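Local coordinates for carbohydrate-binding protein (Flavonifractor plautii, PDB 6N1B), which probably removes the acetyl group from the N-acetylgalactosamine of the A blood antigen, and here holds the blood group B trisaccharide as a glycan ligand, at residues P111-T114 against R115-N118; V165-E169 against M170-W174; Q184-G188 against E189-I193. One frame throughout, in Å; residues are numbered along the deposited sequence.

Contact 1: residues P111-T114 against R115-N118. With GLA (alpha-D-galactopyranose), chain B.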
loop_
_atom_site.group_PDB
_atom_site.type_symbol
_atom_site.label_atom_id
_atom_site.label_comp_id
_atom_site.label_asym_id
_atom_site.label_seq_id
_atom_site.Cartn_x
_atom_site.Cartn_y
_atom_site.Cartn_z
ATOM N N PRO A 111 -0.194 15.486 11.874
ATOM C CA PRO A 111 -1.391 16.220 12.302
ATOM C C PRO A 111 -1.172 16.997 13.581
ATOM O O PRO A 111 -0.294 16.676 14.431
ATOM C CB PRO A 111 -2.440 15.119 12.534
ATOM C CG PRO A 111 -2.044 14.044 11.585
ATOM C CD PRO A 111 -0.511 14.082 11.658
ATOM N N PRO A 112 -2.040 17.976 13.864
ATOM C CA PRO A 112 -1.780 18.836 15.093
ATOM C C PRO A 112 -2.195 18.200 16.389
ATOM O O PRO A 112 -1.915 18.782 17.418
ATOM C CB PRO A 112 -2.717 20.123 14.754
ATOM C CG PRO A 112 -3.776 19.599 13.893
ATOM C CD PRO A 112 -3.058 18.562 12.997
ATOM N N SER A 113 -2.962 17.134 16.317
ATOM C CA SER A 113 -3.404 16.399 17.473
ATOM C C SER A 113 -3.702 14.974 17.160
ATOM O O SER A 113 -3.854 14.625 15.982
ATOM C CB SER A 113 -4.578 17.036 18.242
ATOM O OG SER A 113 -5.784 16.634 17.569
ATOM N N THR A 114 -3.851 14.152 18.177
ATOM C CA THR A 114 -4.204 12.748 18.066
ATOM C C THR A 114 -5.676 12.468 17.699
ATOM O O THR A 114 -6.066 11.361 17.546
ATOM C CB THR A 114 -3.808 11.903 19.267
ATOM O OG1 THR A 114 -4.428 12.422 20.405
ATOM C CG2 THR A 114 -2.262 11.903 19.487
ATOM N N ARG A 115 -6.481 13.523 17.510
ATOM C CA ARG A 115 -7.823 13.370 16.990
ATOM C C ARG A 115 -7.814 12.820 15.568
ATOM O O ARG A 115 -8.782 12.180 15.149
ATOM C CB ARG A 115 -8.582 14.712 17.031
ATOM C CG ARG A 115 -9.990 14.635 16.383
ATOM C CD ARG A 115 -10.734 15.896 16.599
ATOM N NE ARG A 115 -11.982 15.820 15.889
ATOM C CZ ARG A 115 -12.990 16.638 16.010
ATOM N NH1 ARG A 115 -12.957 17.662 16.914
ATOM N NH2 ARG A 115 -14.047 16.439 15.229
ATOM N N TYR A 116 -6.735 13.103 14.817
ATOM C CA TYR A 116 -6.645 12.859 13.386
ATOM C C TYR A 116 -5.481 11.935 13.069
ATOM O O TYR A 116 -4.497 11.950 13.835
ATOM C CB TYR A 116 -6.362 14.136 12.605
ATOM C CG TYR A 116 -7.367 15.205 12.919
ATOM C CD1 TYR A 116 -8.586 15.323 12.209
ATOM C CD2 TYR A 116 -7.089 16.160 13.867
ATOM C CE1 TYR A 116 -9.559 16.283 12.502
ATOM C CE2 TYR A 116 -8.065 17.146 14.196
ATOM C CZ TYR A 116 -9.311 17.178 13.546
ATOM O OH TYR A 116 -10.301 18.110 13.824
ATOM N N HIS A 117 -5.583 11.153 12.010
ATOM C CA HIS A 117 -4.367 10.469 11.571
ATOM C C HIS A 117 -4.437 10.214 10.081
ATOM O O HIS A 117 -5.518 10.071 9.486
ATOM C CB HIS A 117 -4.103 9.114 12.344
ATOM C CG HIS A 117 -4.934 7.959 11.816
ATOM N ND1 HIS A 117 -6.291 7.828 12.055
ATOM C CD2 HIS A 117 -4.573 6.836 11.118
ATOM C CE1 HIS A 117 -6.704 6.690 11.501
ATOM N NE2 HIS A 117 -5.688 6.075 10.910
ATOM N N ASN A 118 -3.258 10.067 9.506
ATOM C CA ASN A 118 -3.088 9.662 8.099
ATOM C C ASN A 118 -2.770 8.172 8.061
ATOM O O ASN A 118 -2.393 7.555 9.062
ATOM C CB ASN A 118 -1.963 10.461 7.462
ATOM C CG ASN A 118 -2.236 11.947 7.443
ATOM O OD1 ASN A 118 -1.333 12.782 7.943
ATOM N ND2 ASN A 118 -3.330 12.336 6.938
HETATM C C1 GLA B . -6.420 0.670 12.130
HETATM C C2 GLA B . -5.800 1.413 10.900
HETATM C C3 GLA B . -6.276 2.875 10.897
HETATM C C4 GLA B . -7.843 2.984 10.954
HETATM C C5 GLA B . -8.401 2.079 12.096
HETATM C C6 GLA B . -9.858 1.871 11.987
HETATM O O2 GLA B . -4.336 1.357 11.085
HETATM O O3 GLA B . -5.620 3.704 9.652
HETATM O O4 GLA B . -8.277 2.578 9.710
HETATM O O5 GLA B . -7.887 0.679 11.988
HETATM O O6 GLA B . -10.427 1.089 13.123
#

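Contact 2: residues V165-E169 against M170-W174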
loop_
_atom_site.group_PDB
_atom_site.type_symbol
_atom_site.label_atom_id
_atom_site.label_comp_id
_atom_site.label_asym_id
_atom_site.label_seq_id
_atom_site.Cartn_x
_atom_site.Cartn_y
_atom_site.Cartn_z
ATOM N N VAL A 165 1.414 23.519 -10.282
ATOM C CA VAL A 165 1.115 24.915 -10.529
ATOM C C VAL A 165 0.207 25.137 -11.730
ATOM O O VAL A 165 -0.371 26.242 -11.814
ATOM C CB VAL A 165 2.425 25.739 -10.678
ATOM C CG1 VAL A 165 3.288 25.692 -9.405
ATOM C CG2 VAL A 165 3.229 25.349 -11.888
ATOM N N THR A 166 0.017 24.098 -12.580
ATOM C CA THR A 166 -0.946 24.172 -13.667
ATOM C C THR A 166 -2.235 23.400 -13.376
ATOM O O THR A 166 -3.023 23.085 -14.253
ATOM C CB THR A 166 -0.359 23.696 -15.008
ATOM O OG1 THR A 166 0.032 22.313 -14.903
ATOM C CG2 THR A 166 0.838 24.518 -15.408
ATOM N N TYR A 167 -2.445 23.059 -12.066
ATOM C CA TYR A 167 -3.721 22.571 -11.602
ATOM C C TYR A 167 -4.567 23.755 -11.156
ATOM O O TYR A 167 -4.097 24.626 -10.428
ATOM C CB TYR A 167 -3.525 21.636 -10.427
ATOM C CG TYR A 167 -4.813 21.202 -9.708
ATOM C CD1 TYR A 167 -5.620 20.228 -10.232
ATOM C CD2 TYR A 167 -5.167 21.817 -8.514
ATOM C CE1 TYR A 167 -6.785 19.841 -9.589
ATOM C CE2 TYR A 167 -6.297 21.427 -7.794
ATOM C CZ TYR A 167 -7.097 20.446 -8.404
ATOM O OH TYR A 167 -8.270 20.018 -7.741
ATOM N N ASP A 168 -5.792 23.797 -11.654
ATOM C CA ASP A 168 -6.742 24.854 -11.332
ATOM C C ASP A 168 -7.757 24.355 -10.344
ATOM O O ASP A 168 -8.528 23.440 -10.664
ATOM C CB ASP A 168 -7.433 25.322 -12.629
ATOM C CG ASP A 168 -8.453 26.457 -12.442
ATOM O OD1 ASP A 168 -8.926 26.706 -11.372
ATOM O OD2 ASP A 168 -8.783 27.040 -13.503
ATOM N N GLU A 169 -7.665 24.833 -9.082
ATOM C CA GLU A 169 -8.561 24.338 -8.056
ATOM C C GLU A 169 -10.040 24.579 -8.333
ATOM O O GLU A 169 -10.922 23.912 -7.779
ATOM C CB GLU A 169 -8.224 24.880 -6.685
ATOM C CG GLU A 169 -8.392 26.354 -6.608
ATOM C CD GLU A 169 -7.287 27.309 -7.278
ATOM O OE1 GLU A 169 -6.247 26.993 -8.198
ATOM O OE2 GLU A 169 -7.482 28.545 -6.841
ATOM N N MET A 170 -10.317 25.604 -9.167
ATOM C CA MET A 170 -11.715 25.936 -9.482
ATOM C C MET A 170 -12.401 24.968 -10.366
ATOM O O MET A 170 -13.598 24.767 -10.284
ATOM C CB MET A 170 -11.741 27.349 -9.892
ATOM C CG MET A 170 -11.397 28.365 -8.606
ATOM S SD MET A 170 -11.526 29.885 -9.184
ATOM C CE MET A 170 -10.352 30.852 -8.225
ATOM N N THR A 171 -11.673 24.470 -11.348
ATOM C CA THR A 171 -12.176 23.493 -12.268
ATOM C C THR A 171 -11.787 22.027 -11.924
ATOM O O THR A 171 -12.293 21.078 -12.515
ATOM C CB THR A 171 -11.670 23.774 -13.685
ATOM O OG1 THR A 171 -10.270 23.667 -13.685
ATOM C CG2 THR A 171 -12.168 25.112 -14.223
ATOM N N ARG A 172 -10.773 21.887 -11.051
ATOM C CA ARG A 172 -10.135 20.587 -10.752
ATOM C C ARG A 172 -9.471 19.989 -11.948
ATOM O O ARG A 172 -9.102 18.814 -11.920
ATOM C CB ARG A 172 -11.054 19.583 -10.041
ATOM C CG ARG A 172 -11.643 20.122 -8.746
ATOM C CD ARG A 172 -12.669 19.190 -8.088
ATOM N NE ARG A 172 -12.110 17.884 -7.743
ATOM C CZ ARG A 172 -11.494 17.582 -6.573
ATOM N NH1 ARG A 172 -11.294 18.483 -5.653
ATOM N NH2 ARG A 172 -11.086 16.343 -6.395
ATOM N N VAL A 173 -9.048 20.854 -12.899
ATOM C CA VAL A 173 -8.287 20.367 -14.051
ATOM C C VAL A 173 -6.802 20.560 -13.894
ATOM O O VAL A 173 -6.309 21.679 -13.592
ATOM C CB VAL A 173 -8.802 21.070 -15.331
ATOM C CG1 VAL A 173 -7.911 20.793 -16.615
ATOM C CG2 VAL A 173 -10.281 20.709 -15.583
ATOM N N TRP A 174 -6.084 19.447 -14.075
ATOM C CA TRP A 174 -4.630 19.450 -14.128
ATOM C C TRP A 174 -4.188 19.618 -15.562
ATOM O O TRP A 174 -4.331 18.684 -16.366
ATOM C CB TRP A 174 -4.150 18.149 -13.522
ATOM C CG TRP A 174 -2.656 17.941 -13.436
ATOM C CD1 TRP A 174 -1.654 18.845 -13.642
ATOM C CD2 TRP A 174 -2.013 16.669 -13.153
ATOM N NE1 TRP A 174 -0.438 18.225 -13.403
ATOM C CE2 TRP A 174 -0.635 16.899 -13.130
ATOM C CE3 TRP A 174 -2.486 15.390 -12.935
ATOM C CZ2 TRP A 174 0.290 15.911 -12.892
ATOM C CZ3 TRP A 174 -1.554 14.405 -12.657
ATOM C CH2 TRP A 174 -0.181 14.649 -12.646
HETATM O O HOH W 1 -8.719 24.654 -15.911
#

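Contact 3: residues Q184-G188 against E189-I193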
loop_
_atom_site.group_PDB
_atom_site.type_symbol
_atom_site.label_atom_id
_atom_site.label_comp_id
_atom_site.label_asym_id
_atom_site.label_seq_id
_atom_site.Cartn_x
_atom_site.Cartn_y
_atom_site.Cartn_z
ATOM N N GLN A 184 6.397 22.187 -11.857
ATOM C CA GLN A 184 6.617 22.527 -10.448
ATOM C C GLN A 184 5.311 22.381 -9.678
ATOM O O GLN A 184 4.240 22.359 -10.295
ATOM C CB GLN A 184 7.163 23.934 -10.308
ATOM C CG GLN A 184 8.468 24.223 -10.998
ATOM C CD GLN A 184 9.027 25.618 -10.635
ATOM O OE1 GLN A 184 9.549 25.855 -9.524
ATOM N NE2 GLN A 184 8.960 26.514 -11.580
ATOM N N VAL A 185 5.439 22.256 -8.388
ATOM C CA VAL A 185 4.310 22.139 -7.447
ATOM C C VAL A 185 4.447 23.142 -6.342
ATOM O O VAL A 185 5.558 23.508 -5.974
ATOM C CB VAL A 185 4.155 20.699 -6.893
ATOM C CG1 VAL A 185 4.015 19.652 -7.994
ATOM C CG2 VAL A 185 5.264 20.296 -5.934
ATOM N N ALA A 186 3.329 23.438 -5.674
ATOM C CA ALA A 186 3.314 24.038 -4.361
ATOM C C ALA A 186 3.348 22.864 -3.377
ATOM O O ALA A 186 2.480 21.966 -3.493
ATOM C CB ALA A 186 2.043 24.900 -4.256
ATOM N N ASP A 187 4.290 22.895 -2.437
ATOM C CA ASP A 187 4.424 21.792 -1.555
ATOM C C ASP A 187 4.411 22.096 -0.049
ATOM O O ASP A 187 5.058 21.387 0.713
ATOM C CB ASP A 187 5.701 20.964 -1.864
ATOM C CG ASP A 187 6.989 21.639 -1.398
ATOM O OD1 ASP A 187 7.018 22.901 -1.325
ATOM O OD2 ASP A 187 8.014 20.899 -1.188
ATOM N N GLY A 188 3.658 23.137 0.310
ATOM C CA GLY A 188 3.468 23.449 1.710
ATOM C C GLY A 188 2.564 22.497 2.422
ATOM O O GLY A 188 2.007 21.527 1.859
ATOM N N GLU A 189 2.413 22.752 3.725
ATOM C CA GLU A 189 1.626 21.895 4.536
ATOM C C GLU A 189 0.241 21.727 4.105
ATOM O O GLU A 189 -0.297 20.640 4.328
ATOM C CB GLU A 189 1.621 22.348 5.979
ATOM C CG GLU A 189 2.952 22.451 6.645
ATOM C CD GLU A 189 2.775 22.705 8.158
ATOM O OE1 GLU A 189 1.829 23.510 8.529
ATOM O OE2 GLU A 189 3.511 21.913 8.881
ATOM N N ASP A 190 -0.392 22.739 3.489
ATOM C CA ASP A 190 -1.781 22.664 3.059
ATOM C C ASP A 190 -1.958 22.336 1.593
ATOM O O ASP A 190 -3.086 22.332 1.032
ATOM C CB ASP A 190 -2.507 24.034 3.299
ATOM C CG ASP A 190 -2.572 24.438 4.735
ATOM O OD1 ASP A 190 -2.695 23.552 5.577
ATOM O OD2 ASP A 190 -2.508 25.661 4.984
ATOM N N ASP A 191 -0.839 22.058 0.942
ATOM C CA ASP A 191 -0.828 21.829 -0.505
ATOM C C ASP A 191 -1.071 20.391 -0.906
ATOM O O ASP A 191 -0.165 19.642 -1.338
ATOM C CB ASP A 191 0.413 22.407 -1.132
ATOM C CG ASP A 191 0.472 23.914 -1.067
ATOM O OD1 ASP A 191 -0.572 24.566 -1.250
ATOM O OD2 ASP A 191 1.555 24.452 -0.884
ATOM N N PHE A 192 -2.327 19.962 -0.756
ATOM C CA PHE A 192 -2.801 18.677 -1.231
ATOM C C PHE A 192 -4.112 18.862 -1.944
ATOM O O PHE A 192 -4.770 19.889 -1.719
ATOM C CB PHE A 192 -2.873 17.624 -0.062
ATOM C CG PHE A 192 -3.856 17.992 0.996
ATOM C CD1 PHE A 192 -5.242 17.765 0.811
ATOM C CD2 PHE A 192 -3.441 18.729 2.128
ATOM C CE1 PHE A 192 -6.118 18.114 1.768
ATOM C CE2 PHE A 192 -4.355 19.136 3.039
ATOM C CZ PHE A 192 -5.683 18.828 2.866
ATOM N N ILE A 193 -4.545 17.848 -2.658
ATOM C CA ILE A 193 -5.867 17.750 -3.276
ATOM C C ILE A 193 -6.695 16.763 -2.489
ATOM O O ILE A 193 -6.218 15.676 -2.213
ATOM C CB ILE A 193 -5.725 17.392 -4.770
ATOM C CG1 ILE A 193 -4.999 18.454 -5.579
ATOM C CG2 ILE A 193 -7.073 17.015 -5.417
ATOM C CD1 ILE A 193 -4.547 18.075 -6.956
#

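Contact 1: residues P111-T114 against R115-N118
A type I beta turn from S113 to Y116 leads the chain into strand 116-126, whose second residue, H117, belongs to the glycan pocket. The closing bond of the turn, Y116 N to S113 O, is weak at 3.5 Å. A side-chain bond supports it: the hydroxyl OG of S113 sits between its own backbone N and carbonyl carbon (chi1 83°) and accepts from R115 N at 3.2 Å. P111 lies over the start of the strand, its CB 4.0 Å from Y116 CB and its CG 3.9 Å from N118 OD1. R115 runs fully extended beside the Y116 ring, with CG 3.8 Å above one face toward the rim, and ends in a salt bridge to D140.

H117 turns away from the loop. Its ring meets the galactose edge-on, NE2 lying 2.7 Å from GLA O3 in a nearly straight hydrogen bond (173°) with the oxygen in the ring plane. ND1, the other ring nitrogen, is hydrogen-bonded to D141, and the fucose also touches H117. Hydrogen-bonded through both nitrogens, the imidazole is fixed in rotation and presents NE2 squarely to the sugar hydroxyl.

Contact 2: residues V165-E169 against M170-W174
The phenol of Y167 lies alongside R172 where a short, weakly bonded antiparallel beta hairpin, strands 167-168 and 173-174, turns back on itself. The two side chains point the same way: Y167 OH is 3.5 Å from R172 CG and also sits over one face of the guanidinium, toward its rim, while the ring and guanidinium planes stand nearly perpendicular (84°). Farther back along the ring, CE1 packs on the carbonyl oxygen of R172 and CD1 lies 4.2 Å from W174 CB, the two aromatic residues sharing one face of the hairpin.

D168 organises the turn. Its backbone N donates to V173 O at 2.9 Å in an almost straight bond, and its carbonyl oxygen faces the amides of T171, R172 and V173, all in weak bonds. Its carboxylate bends over the turn as well. With CG anti to the backbone N (chi1 -179°), OD1 reaches M170 N at 2.8 Å, receiving it on the anti side and somewhat out of the carboxylate plane. T171 crosses D168 at about a right angle and forms an ST turn, OG1 accepting from V173 N at 3.2 Å.

Outside this shell, the R172 guanidinium bonds to T194 O, I247 O and T248 OG1, which fixes the arginine against which the Y167 phenol lies. W174 gives NE1 to Y156 OH, stacks on the Y129 ring and touches A131 and M133 of strand 131-140, tying the hairpin to the neighbouring four-stranded sheet. T166 OG1 bonds to S175 O and approaches the edge of the indole near CD1. On the opposite face of the hairpin from Y167, a water 2.9 Å from T171 OG1 also makes a weak bond to D168 OD2.

Contact 3: residues Q184-G188 against E189-I193
After strand 185-186 the chain folds through a type I beta turn from G188 to D191, closed by D191 N donating to G188 O at 3.0 Å, and D191 is itself the centre of an inverse gamma turn. G188 O has a second partner in R153 NH2, from strand 148-155.

D191 is the side chain that carries the contact. Its CG lies anti to the carbonyl carbon and beside the backbone N (chi1 -67°), which folds the carboxylate back toward the preceding chain. There OD2 takes the amide of G188 at 2.8 Å, on its anti side and close to the carboxylate plane, with a bent N-H...O angle of 142°. Thus the same two residues are joined twice, backbone to backbone and amide to carboxylate. The methyl of A186 lies against the acid group, CB 3.4 Å from D191 OD2, and A186 O is 3.2 Å from D191 CB, bringing the end of the strand close to the last residue of the turn.

Around this pair, E189 heads away from the turn with its chain extended beyond CG and touches P109, while F192 rests on R151 and R153. A186 keeps its backbone pairing with V163, so the turn starts two residues beyond the last residue of strand 185-186.

D187 OD1 lies 5.7 Å from D191 OD2, and this second acid may slightly raise the affinity of D191 for a proton, since D187 is solvent-exposed and its charged atoms do not touch those of D191. The bond from G188 N should act in the other direction, stabilising the charged carboxylate, which adds a second link across the turn.

How the contacts relate
Contact 2 and contact 3 adjoin, with centres about 12 Å apart. V165 N lies 3.1 Å from Q184 O, a probable hydrogen bond where the strand pair 163-164 and 185-186 ends; deeper in, Y167 CZ packs on I193 CD1 at 3.8 Å. Contact 3 leads directly into strand 193-198, one outer strand of the four-stranded sheet whose other outer strand, 116-126, starts in contact 1. Contact 1 stands apart, its nearest atoms about 8 Å from contact 3 and about 16 Å from contact 2. Of the three, contact 1 alone contributes a residue to the glycan pocket; contacts 2 and 3 shape turns bordering the same sheet.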